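PDB 3B8X: pyridoxamine 5-phosphate-dependent dehydrase from Escherichia coli, which removes the C3'-hydroxyl group of GDP-4-keto-6-deoxy-D-mannose with a vitamin B6 cofactor, in the pathway to the O-antigen sugar L-colitose. Local coordinates for residues 33-38 against 253-258; 51-56 against 206-211; 215-220 against 248-253. The protein carries 1 engineered substitution. All coordinates share one frame; numbering follows the deposited sequence.

Contact 1 of 3, residues 33-38 against 253-258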
loop_
_atom_site.group_PDB
_atom_site.type_symbol
_atom_site.label_atom_id
_atom_site.label_comp_id
_atom_site.label_asym_id
_atom_site.label_seq_id
_atom_site.Cartn_x
_atom_site.Cartn_y
_atom_site.Cartn_z
ATOM N N GLY B 33 -9.176 -9.358 9.682
ATOM C CA GLY B 33 -10.274 -10.275 9.975
ATOM C C GLY B 33 -11.490 -9.569 10.607
ATOM O O GLY B 33 -12.037 -8.561 10.113
ATOM N N GLU B 34 -11.894 -10.145 11.722
ATOM C CA GLU B 34 -13.069 -9.766 12.477
ATOM C C GLU B 34 -13.087 -8.382 13.101
ATOM O O GLU B 34 -14.068 -7.645 12.939
ATOM C CB GLU B 34 -13.331 -10.842 13.544
ATOM C CG GLU B 34 -14.178 -11.987 13.023
ATOM C CD GLU B 34 -15.184 -11.508 11.988
ATOM O OE1 GLU B 34 -16.067 -10.692 12.342
ATOM O OE2 GLU B 34 -15.080 -11.931 10.817
ATOM N N TYR B 35 -11.989 -7.982 13.725
ATOM C CA TYR B 35 -11.921 -6.613 14.247
ATOM C C TYR B 35 -12.036 -5.576 13.121
ATOM O O TYR B 35 -12.710 -4.573 13.286
ATOM C CB TYR B 35 -10.666 -6.381 15.106
ATOM C CG TYR B 35 -10.723 -7.052 16.464
ATOM C CD1 TYR B 35 -9.891 -8.133 16.772
ATOM C CD2 TYR B 35 -11.604 -6.614 17.456
ATOM C CE1 TYR B 35 -9.981 -8.796 17.994
ATOM C CE2 TYR B 35 -11.642 -7.238 18.719
ATOM C CZ TYR B 35 -10.848 -8.341 18.966
ATOM O OH TYR B 35 -10.912 -9.001 20.183
ATOM N N VAL B 36 -11.374 -5.807 11.978
ATOM C CA VAL B 36 -11.464 -4.870 10.873
ATOM C C VAL B 36 -12.917 -4.815 10.383
ATOM O O VAL B 36 -13.458 -3.758 10.102
ATOM C CB VAL B 36 -10.562 -5.301 9.675
ATOM C CG1 VAL B 36 -10.945 -4.504 8.405
ATOM C CG2 VAL B 36 -9.093 -5.133 10.058
ATOM N N LYS B 37 -13.533 -5.984 10.282
ATOM C CA LYS B 37 -14.898 -6.071 9.822
ATOM C C LYS B 37 -15.791 -5.258 10.747
ATOM O O LYS B 37 -16.630 -4.491 10.288
ATOM C CB LYS B 37 -15.352 -7.540 9.783
ATOM C CG LYS B 37 -14.756 -8.381 8.675
ATOM C CD LYS B 37 -15.835 -9.200 7.974
ATOM C CE LYS B 37 -15.979 -10.596 8.570
ATOM N NZ LYS B 37 -16.988 -10.665 9.681
ATOM N N GLN B 38 -15.633 -5.473 12.046
ATOM C CA GLN B 38 -16.420 -4.788 13.053
ATOM C C GLN B 38 -16.190 -3.277 12.930
ATOM O O GLN B 38 -17.120 -2.448 12.974
ATOM C CB GLN B 38 -15.885 -5.232 14.402
ATOM C CG GLN B 38 -16.804 -5.035 15.580
ATOM C CD GLN B 38 -16.246 -5.719 16.820
ATOM O OE1 GLN B 38 -16.007 -5.069 17.851
ATOM N NE2 GLN B 38 -15.988 -7.034 16.710
ATOM N N PRO B 253 -5.277 -3.567 5.996
ATOM C CA PRO B 253 -4.778 -2.980 7.233
ATOM C C PRO B 253 -4.515 -4.175 8.128
ATOM O O PRO B 253 -4.954 -5.283 7.829
ATOM C CB PRO B 253 -6.015 -2.245 7.827
ATOM C CG PRO B 253 -7.242 -2.901 7.175
ATOM C CD PRO B 253 -6.752 -3.708 5.985
ATOM N N LEU B 254 -3.912 -3.930 9.287
ATOM C CA LEU B 254 -3.646 -5.012 10.243
ATOM C C LEU B 254 -4.843 -5.213 11.159
ATOM O O LEU B 254 -5.589 -4.269 11.421
ATOM C CB LEU B 254 -2.424 -4.678 11.079
ATOM C CG LEU B 254 -1.138 -4.734 10.242
ATOM C CD1 LEU B 254 0.039 -4.315 11.074
ATOM C CD2 LEU B 254 -0.961 -6.110 9.656
ATOM N N GLU B 255 -5.005 -6.420 11.702
ATOM C CA GLU B 255 -6.109 -6.630 12.638
ATOM C C GLU B 255 -6.035 -5.691 13.875
ATOM O O GLU B 255 -7.046 -5.254 14.448
ATOM C CB GLU B 255 -6.140 -8.091 13.056
ATOM C CG GLU B 255 -7.336 -8.380 13.854
ATOM C CD GLU B 255 -8.625 -8.599 13.057
ATOM O OE1 GLU B 255 -8.922 -7.938 12.020
ATOM O OE2 GLU B 255 -9.411 -9.437 13.527
ATOM N N MET B 256 -4.810 -5.363 14.289
ATOM C CA MET B 256 -4.614 -4.481 15.413
ATOM C C MET B 256 -5.180 -3.106 15.109
ATOM O O MET B 256 -5.747 -2.459 16.001
ATOM C CB MET B 256 -3.122 -4.339 15.710
ATOM C CG MET B 256 -2.600 -5.441 16.607
ATOM S SD MET B 256 -0.859 -5.057 16.673
ATOM C CE MET B 256 -0.136 -6.436 17.534
ATOM N N SER B 257 -4.983 -2.644 13.876
ATOM C CA SER B 257 -5.474 -1.323 13.527
ATOM C C SER B 257 -6.995 -1.240 13.644
ATOM O O SER B 257 -7.542 -0.226 14.046
ATOM C CB SER B 257 -5.017 -0.889 12.158
ATOM O OG SER B 257 -3.641 -0.560 12.218
ATOM N N GLY B 258 -7.672 -2.301 13.246
ATOM C CA GLY B 258 -9.127 -2.348 13.313
ATOM C C GLY B 258 -9.559 -2.377 14.795
ATOM O O GLY B 258 -10.482 -1.687 15.182
#
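The Glu255 carboxylate is gripped from both of its faces by backbone N-H groups at the start of helix 34-47. Gly33 N comes from one face to Glu255 OE1 at 2.7 Å. From the opposite face, Tyr35 N reaches Glu255 OE2 at 3.0 Å and Val36 N reaches Glu255 OE1 at 3.2 Å. All three donors stand well out of the carboxylate plane, and OE1 takes two of the bonds. At the edge of the Tyr35 ring, in its plane, lies the Glu255 methylene CG, 3.9 Å from CD1; ring and carboxylate planes are 72° apart. Glu255 starts with CG anti to its backbone N (chi1 -173°) and then bends at chi2 (80°), which swings the acid toward the helix end. There the N-terminal dipole would favour the ionised form. Val36 CG2 also rests on Pro253 CG at 4.1 Å, and Val36 CA comes within 4.2 Å of the CA of Gly258, whose lack of a side chain lets the backbones close up. The Glu255 backbone also bonds to Phe30, a residue of the ligand pocket, and Leu254 and Met256 pack on their own counterparts in the second subunit. An acid from helix 255-286 thus caps the N-cap residue Gly33 and first-turn N-H groups of helix 34-47, joining two helices beside the subunit interface.

Contact 2 of 3, residues 51-56 against 206-211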
loop_
_atom_site.group_PDB
_atom_site.type_symbol
_atom_site.label_atom_id
_atom_site.label_comp_id
_atom_site.label_asym_id
_atom_site.label_seq_id
_atom_site.Cartn_x
_atom_site.Cartn_y
_atom_site.Cartn_z
ATOM N N TYR B 51 -21.545 1.712 3.372
ATOM C CA TYR B 51 -20.415 0.824 3.471
ATOM C C TYR B 51 -19.147 1.522 3.863
ATOM O O TYR B 51 -18.966 2.702 3.581
ATOM C CB TYR B 51 -20.152 0.259 2.086
ATOM C CG TYR B 51 -21.326 -0.406 1.480
ATOM C CD1 TYR B 51 -22.023 0.191 0.446
ATOM C CD2 TYR B 51 -21.699 -1.675 1.895
ATOM C CE1 TYR B 51 -23.106 -0.439 -0.122
ATOM C CE2 TYR B 51 -22.745 -2.327 1.306
ATOM C CZ TYR B 51 -23.443 -1.696 0.306
ATOM O OH TYR B 51 -24.490 -2.353 -0.268
ATOM N N ALA B 52 -18.221 0.730 4.388
ATOM C CA ALA B 52 -16.890 1.216 4.746
ATOM C C ALA B 52 -15.866 0.111 4.452
ATOM O O ALA B 52 -16.150 -1.082 4.684
ATOM C CB ALA B 52 -16.843 1.604 6.225
ATOM N N VAL B 53 -14.727 0.495 3.869
ATOM C CA VAL B 53 -13.635 -0.452 3.577
ATOM C C VAL B 53 -12.359 0.119 4.157
ATOM O O VAL B 53 -11.855 1.098 3.638
ATOM C CB VAL B 53 -13.345 -0.716 2.099
ATOM C CG1 VAL B 53 -12.178 -1.689 1.990
ATOM C CG2 VAL B 53 -14.560 -1.319 1.346
ATOM N N MET B 54 -11.827 -0.522 5.191
ATOM C CA MET B 54 -10.572 -0.101 5.820
ATOM C C MET B 54 -9.343 -0.564 5.050
ATOM O O MET B 54 -9.311 -1.682 4.560
ATOM C CB MET B 54 -10.447 -0.681 7.198
ATOM C CG MET B 54 -9.285 -0.022 8.003
ATOM S SD MET B 54 -9.076 -0.858 9.609
ATOM C CE MET B 54 -8.036 0.276 10.561
ATOM N N VAL B 55 -8.357 0.305 4.931
ATOM C CA VAL B 55 -7.162 -0.001 4.156
ATOM C C VAL B 55 -5.942 0.453 4.915
ATOM O O VAL B 55 -6.023 1.031 5.994
ATOM C CB VAL B 55 -7.164 0.626 2.725
ATOM C CG1 VAL B 55 -8.197 -0.100 1.841
ATOM C CG2 VAL B 55 -7.477 2.088 2.784
ATOM N N SER B 56 -4.793 0.135 4.370
ATOM C CA SER B 56 -3.566 0.434 5.067
ATOM C C SER B 56 -3.294 1.894 5.425
ATOM O O SER B 56 -2.577 2.120 6.378
ATOM C CB SER B 56 -2.401 -0.236 4.327
ATOM O OG SER B 56 -2.137 0.416 3.074
ATOM N N GLU B 206 -21.730 -1.821 -5.772
ATOM C CA GLU B 206 -20.739 -2.284 -6.778
ATOM C C GLU B 206 -19.331 -1.794 -6.440
ATOM O O GLU B 206 -18.351 -2.558 -6.484
ATOM C CB GLU B 206 -21.043 -1.870 -8.226
ATOM C CG GLU B 206 -20.087 -2.551 -9.245
ATOM C CD GLU B 206 -20.200 -1.979 -10.654
ATOM O OE1 GLU B 206 -20.794 -0.891 -10.762
ATOM O OE2 GLU B 206 -19.647 -2.556 -11.627
ATOM N N ILE B 207 -19.253 -0.504 -6.136
ATOM C CA ILE B 207 -17.995 0.102 -5.738
ATOM C C ILE B 207 -17.466 -0.624 -4.499
ATOM O O ILE B 207 -16.284 -0.933 -4.424
ATOM C CB ILE B 207 -18.196 1.581 -5.432
ATOM C CG1 ILE B 207 -18.502 2.332 -6.722
ATOM C CG2 ILE B 207 -16.948 2.175 -4.849
ATOM C CD1 ILE B 207 -17.300 2.580 -7.599
ATOM N N TYR B 208 -18.331 -0.833 -3.508
ATOM C CA TYR B 208 -18.016 -1.575 -2.279
ATOM C C TYR B 208 -17.381 -2.931 -2.612
ATOM O O TYR B 208 -16.283 -3.268 -2.192
ATOM C CB TYR B 208 -19.320 -1.845 -1.537
ATOM C CG TYR B 208 -19.115 -2.637 -0.273
ATOM C CD1 TYR B 208 -18.061 -2.329 0.587
ATOM C CD2 TYR B 208 -19.952 -3.694 0.080
ATOM C CE1 TYR B 208 -17.824 -3.031 1.770
ATOM C CE2 TYR B 208 -19.707 -4.434 1.262
ATOM C CZ TYR B 208 -18.668 -4.076 2.112
ATOM O OH TYR B 208 -18.437 -4.737 3.295
ATOM N N HIS B 209 -18.051 -3.724 -3.428
ATOM C CA HIS B 209 -17.460 -4.991 -3.815
ATOM C C HIS B 209 -16.154 -4.807 -4.590
ATOM O O HIS B 209 -15.196 -5.548 -4.357
ATOM C CB HIS B 209 -18.500 -5.824 -4.598
ATOM C CG HIS B 209 -19.632 -6.287 -3.731
ATOM N ND1 HIS B 209 -20.773 -6.895 -4.224
ATOM C CD2 HIS B 209 -19.793 -6.210 -2.388
ATOM C CE1 HIS B 209 -21.574 -7.190 -3.213
ATOM N NE2 HIS B 209 -21.007 -6.775 -2.091
ATOM N N ILE B 210 -16.081 -3.809 -5.474
ATOM C CA ILE B 210 -14.844 -3.621 -6.237
ATOM C C ILE B 210 -13.730 -3.310 -5.257
ATOM O O ILE B 210 -12.595 -3.771 -5.396
ATOM C CB ILE B 210 -14.928 -2.456 -7.240
ATOM C CG1 ILE B 210 -15.772 -2.840 -8.479
ATOM C CG2 ILE B 210 -13.545 -2.104 -7.709
ATOM C CD1 ILE B 210 -16.357 -1.637 -9.319
ATOM N N LEU B 211 -14.066 -2.540 -4.251
ATOM C CA LEU B 211 -13.064 -2.161 -3.252
ATOM C C LEU B 211 -12.571 -3.400 -2.507
ATOM O O LEU B 211 -11.366 -3.585 -2.309
ATOM C CB LEU B 211 -13.605 -1.115 -2.257
ATOM C CG LEU B 211 -13.832 0.246 -2.948
ATOM C CD1 LEU B 211 -14.726 1.183 -2.139
ATOM C CD2 LEU B 211 -12.486 0.971 -3.257
HETATM O O HOH W 1 -17.013 -3.948 5.287
#
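Tyr51, at the start of strand 51-55, lays its ring flat on that of Tyr208 from helix 205-214 in an offset stack, centroids 4.2 Å apart and planes inclined by 17°. The offset puts each ring under the other residue's CB: Tyr208 CB sits 4.0 Å from the Tyr51 centroid, and Tyr51 CB likewise lies over the Tyr208 face. Packing is tightest where CD2 of Tyr51 meets CD2 of Tyr208 at 3.2 Å. Tyr208 holds CG anti to its backbone N (chi1 178°), which brings its ring across the side chain of Tyr51. Two residues along the strand, on the same side as Tyr51, Val53 is the bump: its CG2 enters the notch between Tyr208 and Leu211, one helical turn on, touching the ring edge at Tyr208 CE1 (3.7 Å) and also Leu211 CB. Leu64 of helix 58-68 also touches Leu211. At the ring edge a water accepts from Tyr208 OH at 2.6 Å and donates to Ala52 O at 3.1 Å. With no direct hydrogen bond between the segments, the contact with this strand, outermost in its sheet within this chain, rests mainly on dispersion and shape, the water adding a directional polar link.

Contact 3 of 3, residues 215-220 against 248-253. With G4M ([(2R,3S,4R,5R)-5-(2-amino-6-oxo-1,6-dihydro-9H-purin-9-yl)-3,4-dihydroxytetrahydrofuran-2-yl]methyl (2R,3S,4S,5S,6R)-3,4-dihydroxy-5-[({3-hydroxy-2-methyl-5-[(phosphonooxy)methyl]pyridin-4-yl}methyl)amino]-6-methyltetrahydro-2H-pyran-2-yl dihydrogen diphosphate), chain G.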
loop_
_atom_site.group_PDB
_atom_site.type_symbol
_atom_site.label_atom_id
_atom_site.label_comp_id
_atom_site.label_asym_id
_atom_site.label_seq_id
_atom_site.Cartn_x
_atom_site.Cartn_y
_atom_site.Cartn_z
ATOM N N ARG B 215 -8.580 -4.425 -2.724
ATOM C CA ARG B 215 -7.834 -4.184 -1.482
ATOM C C ARG B 215 -6.943 -5.374 -1.254
ATOM O O ARG B 215 -5.943 -5.278 -0.566
ATOM C CB ARG B 215 -8.724 -4.218 -0.224
ATOM C CG ARG B 215 -7.905 -4.126 1.063
ATOM C CD ARG B 215 -8.851 -3.912 2.238
ATOM N NE ARG B 215 -9.864 -4.980 2.342
ATOM C CZ ARG B 215 -10.838 -5.015 3.253
ATOM N NH1 ARG B 215 -11.002 -4.005 4.110
ATOM N NH2 ARG B 215 -11.681 -6.047 3.279
ATOM N N ALA B 216 -7.356 -6.534 -1.763
ATOM C CA ALA B 216 -6.588 -7.723 -1.428
ATOM C C ALA B 216 -6.334 -8.660 -2.589
ATOM O O ALA B 216 -7.096 -9.596 -2.807
ATOM C CB ALA B 216 -7.281 -8.501 -0.301
ATOM N N HIS B 217 -5.247 -8.406 -3.297
ATOM C CA HIS B 217 -4.801 -9.262 -4.380
ATOM C C HIS B 217 -5.663 -9.401 -5.609
ATOM O O HIS B 217 -5.265 -10.121 -6.529
ATOM C CB HIS B 217 -4.496 -10.668 -3.840
ATOM C CG HIS B 217 -3.612 -10.668 -2.635
ATOM N ND1 HIS B 217 -2.263 -10.382 -2.718
ATOM C CD2 HIS B 217 -3.867 -10.953 -1.328
ATOM C CE1 HIS B 217 -1.724 -10.504 -1.516
ATOM N NE2 HIS B 217 -2.673 -10.840 -0.653
ATOM N N GLY B 218 -6.821 -8.757 -5.639
ATOM C CA GLY B 218 -7.708 -8.859 -6.782
ATOM C C GLY B 218 -8.411 -10.210 -6.809
ATOM O O GLY B 218 -8.908 -10.649 -7.826
ATOM N N TRP B 219 -8.440 -10.882 -5.668
ATOM C CA TRP B 219 -9.051 -12.191 -5.582
ATOM C C TRP B 219 -10.498 -12.111 -5.092
ATOM O O TRP B 219 -11.038 -11.033 -4.823
ATOM C CB TRP B 219 -8.186 -13.118 -4.717
ATOM C CG TRP B 219 -8.147 -12.748 -3.195
ATOM C CD1 TRP B 219 -8.967 -11.898 -2.486
ATOM C CD2 TRP B 219 -7.190 -13.246 -2.255
ATOM N NE1 TRP B 219 -8.613 -11.912 -1.143
ATOM C CE2 TRP B 219 -7.553 -12.756 -0.983
ATOM C CE3 TRP B 219 -6.156 -14.190 -2.350
ATOM C CZ2 TRP B 219 -6.850 -13.099 0.165
ATOM C CZ3 TRP B 219 -5.504 -14.576 -1.196
ATOM C CH2 TRP B 219 -5.828 -13.999 0.030
ATOM N N THR B 220 -11.162 -13.251 -5.019
ATOM C CA THR B 220 -12.558 -13.211 -4.654
ATOM C C THR B 220 -12.828 -13.590 -3.214
ATOM O O THR B 220 -13.963 -13.684 -2.804
ATOM C CB THR B 220 -13.323 -14.194 -5.515
ATOM O OG1 THR B 220 -12.809 -15.508 -5.256
ATOM C CG2 THR B 220 -13.123 -13.836 -7.004
ATOM N N GLY B 248 -5.612 -5.455 -8.776
ATOM C CA GLY B 248 -5.595 -4.744 -7.497
ATOM C C GLY B 248 -4.231 -4.669 -6.764
ATOM O O GLY B 248 -3.130 -4.728 -7.369
ATOM N N TYR B 249 -4.322 -4.589 -5.445
ATOM C CA TYR B 249 -3.108 -4.442 -4.633
ATOM C C TYR B 249 -3.300 -5.279 -3.408
ATOM O O TYR B 249 -4.332 -5.896 -3.208
ATOM C CB TYR B 249 -3.068 -2.965 -4.117
ATOM C CG TYR B 249 -2.983 -1.935 -5.240
ATOM C CD1 TYR B 249 -4.147 -1.384 -5.817
ATOM C CD2 TYR B 249 -1.739 -1.565 -5.774
ATOM C CE1 TYR B 249 -4.046 -0.497 -6.925
ATOM C CE2 TYR B 249 -1.632 -0.701 -6.908
ATOM C CZ TYR B 249 -2.796 -0.136 -7.464
ATOM O OH TYR B 249 -2.711 0.764 -8.540
ATOM N N ASN B 250 -2.286 -5.284 -2.563
ATOM C CA ASN B 250 -2.506 -5.795 -1.223
ATOM C C ASN B 250 -2.285 -4.526 -0.381
ATOM O O ASN B 250 -1.132 -4.089 -0.190
ATOM C CB ASN B 250 -1.500 -6.839 -0.772
ATOM C CG ASN B 250 -1.551 -7.072 0.744
ATOM O OD1 ASN B 250 -2.296 -6.386 1.452
ATOM N ND2 ASN B 250 -0.741 -8.026 1.255
ATOM N N VAL B 251 -3.374 -3.888 0.051
ATOM C CA VAL B 251 -3.325 -2.728 0.952
ATOM C C VAL B 251 -4.212 -2.983 2.176
ATOM O O VAL B 251 -4.914 -2.117 2.675
ATOM C CB VAL B 251 -3.700 -1.404 0.271
ATOM C CG1 VAL B 251 -2.654 -1.123 -0.840
ATOM C CG2 VAL B 251 -5.108 -1.516 -0.303
ATOM N N ARG B 252 -4.207 -4.224 2.624
ATOM C CA ARG B 252 -4.995 -4.582 3.768
ATOM C C ARG B 252 -4.423 -3.897 5.020
ATOM O O ARG B 252 -3.216 -3.645 5.087
ATOM C CB ARG B 252 -4.907 -6.108 3.948
ATOM C CG ARG B 252 -5.609 -6.928 2.892
ATOM C CD ARG B 252 -5.535 -8.381 3.297
ATOM N NE ARG B 252 -4.184 -8.929 3.401
ATOM C CZ ARG B 252 -3.873 -10.188 3.107
ATOM N NH1 ARG B 252 -4.825 -11.032 2.711
ATOM N NH2 ARG B 252 -2.613 -10.612 3.216
ATOM N N PRO B 253 -5.277 -3.567 5.996
ATOM C CA PRO B 253 -4.778 -2.980 7.233
ATOM C C PRO B 253 -4.515 -4.175 8.128
ATOM O O PRO B 253 -4.954 -5.283 7.829
ATOM C CB PRO B 253 -6.015 -2.245 7.827
ATOM C CG PRO B 253 -7.242 -2.901 7.175
ATOM C CD PRO B 253 -6.752 -3.708 5.985
HETATM O OP3 G4M G . 1.156 -11.673 0.384
HETATM P PL G4M G . 2.203 -10.488 0.131
HETATM O OP1 G4M G . 1.476 -9.159 -0.297
HETATM O OP2 G4M G . 3.147 -10.216 1.400
HETATM O OP4 G4M G . 3.263 -10.913 -1.000
HETATM C C5B G4M G . 2.662 -10.964 -2.279
HETATM C C5L G4M G . 3.371 -12.007 -3.147
HETATM C C6L G4M G . 4.126 -11.611 -4.245
HETATM N N1L G4M G . 4.750 -12.483 -5.053
HETATM C C2L G4M G . 4.579 -13.783 -4.916
HETATM C C2A G4M G . 5.245 -14.693 -5.944
HETATM C C3L G4M G . 3.811 -14.287 -3.842
HETATM O O3L G4M G . 3.613 -15.621 -3.694
HETATM C C4L G4M G . 3.195 -13.380 -2.934
HETATM C C4A G4M G . 2.371 -13.838 -1.897
HETATM N N4A G4M G . 2.195 -15.144 -1.729
HETATM C C4G G4M G . 1.515 -15.630 -0.624
HETATM C C5G G4M G . 0.635 -16.829 -0.990
HETATM C C6G G4M G . 1.500 -17.886 -1.675
HETATM O O5G G4M G . 0.122 -17.377 0.225
HETATM C C3G G4M G . 0.666 -14.551 0.067
HETATM O O3G G4M G . 1.242 -14.266 1.354
HETATM C C2G G4M G . -0.800 -15.037 0.196
HETATM O O2G G4M G . -1.563 -14.126 1.014
HETATM C C1G G4M G . -0.893 -16.491 0.742
HETATM O O1G G4M G . -2.175 -17.058 0.415
HETATM P P2 G4M G . -2.568 -17.788 1.777
HETATM O O3P G4M G . -1.437 -18.834 2.250
HETATM O O4P G4M G . -3.906 -18.613 1.470
HETATM O OPP G4M G . -2.769 -16.647 2.906
HETATM P P G4M G . -3.887 -17.131 3.975
HETATM O O1P G4M G . -4.905 -18.251 3.417
HETATM O O2P G4M G . -4.750 -15.822 4.343
HETATM O "O5'" G4M G . -3.181 -17.637 5.355
HETATM C "C5'" G4M G . -2.497 -18.874 5.167
HETATM C "C4'" G4M G . -2.785 -19.816 6.345
HETATM O "O4'" G4M G . -2.287 -19.270 7.603
HETATM C "C3'" G4M G . -4.321 -20.015 6.521
HETATM O "O3'" G4M G . -4.634 -21.342 6.952
HETATM C "C2'" G4M G . -4.688 -18.954 7.582
HETATM O "O2'" G4M G . -5.762 -19.416 8.415
HETATM C "C1'" G4M G . -3.406 -18.878 8.424
HETATM N N9 G4M G . -3.223 -17.526 8.948
HETATM C C8 G4M G . -3.043 -16.393 8.206
HETATM N N7 G4M G . -2.905 -15.384 9.029
HETATM C C4 G4M G . -3.198 -17.208 10.263
HETATM C C5 G4M G . -2.986 -15.828 10.318
HETATM C C6 G4M G . -2.891 -15.222 11.593
HETATM O O6 G4M G . -2.676 -14.035 11.716
HETATM N N3 G4M G . -3.316 -17.911 11.380
HETATM C C2 G4M G . -3.235 -17.334 12.555
HETATM N N1 G4M G . -3.018 -16.000 12.683
HETATM N N2 G4M G . -3.352 -18.098 13.684
#
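Two loops of the active site, which lies between the subunits, pair here as a short antiparallel bridge beside the cofactor phosphate of G4M. Ala216 and Asn250 are the non-hydrogen-bonded pair; Val251 N donates to Arg215 O at 3.0 Å, nearly straight and in the carbonyl plane, and His217 N donates to Tyr249 O at 2.7 Å from above that carbonyl's plane. From the bridged Ala216 the chain reverses in a type I' turn to Trp219, with His217 and Gly218 both at positive phi. Asn250 sets its CG anti to the backbone N (chi1 165°), so that its two amide atoms do different work: OD1 takes the N-H of Arg252 at 3.1 Å, closing an Asx turn, while ND2 donates to G4M OP1 at 2.9 Å. ND2 also bonds to Glu196 of the second subunit, whose other carboxylate oxygen forms a salt bridge with Arg252. The side chain of His217 runs alongside that of Asn250, whose CB lies off-centre over the imidazole, and its CE1 edge stands 3.6 Å from OP3 of G4M. Its NE2 hangs over the face of the Arg252 guanidinium, the planes 87° apart; Trp219 CZ2 meets Arg252 NH1 at 3.9 Å. Ser59 and Ser185 of the second subunit bind the same G4M, as expected of the composite, dimer-built pyridoxal phosphate sites of aspartate aminotransferase-fold enzymes.

Overall arrangement
The three contacts lie on one side of the chain's centre, with centres of contacts 1 and 2 about 14 Å apart, 1 and 3 also about 14 Å, and 2 and 3 about 10 Å. Along the chain, contact 1 spans the other two, and contact 2 is completed before contact 3 begins. Contacts 1 and 3 share Pro253, just before the N-cap Leu254 of helix 255-286. Strand 51-55 and the residue after it connect the group: Met54 packs on Pro253 and Gly258, its carbonyl receives Arg215, and Ser56 N probably donates to Val251 O. The sheet edge is thereby linked to the loops that contact the second subunit and the G4M bound between the subunits.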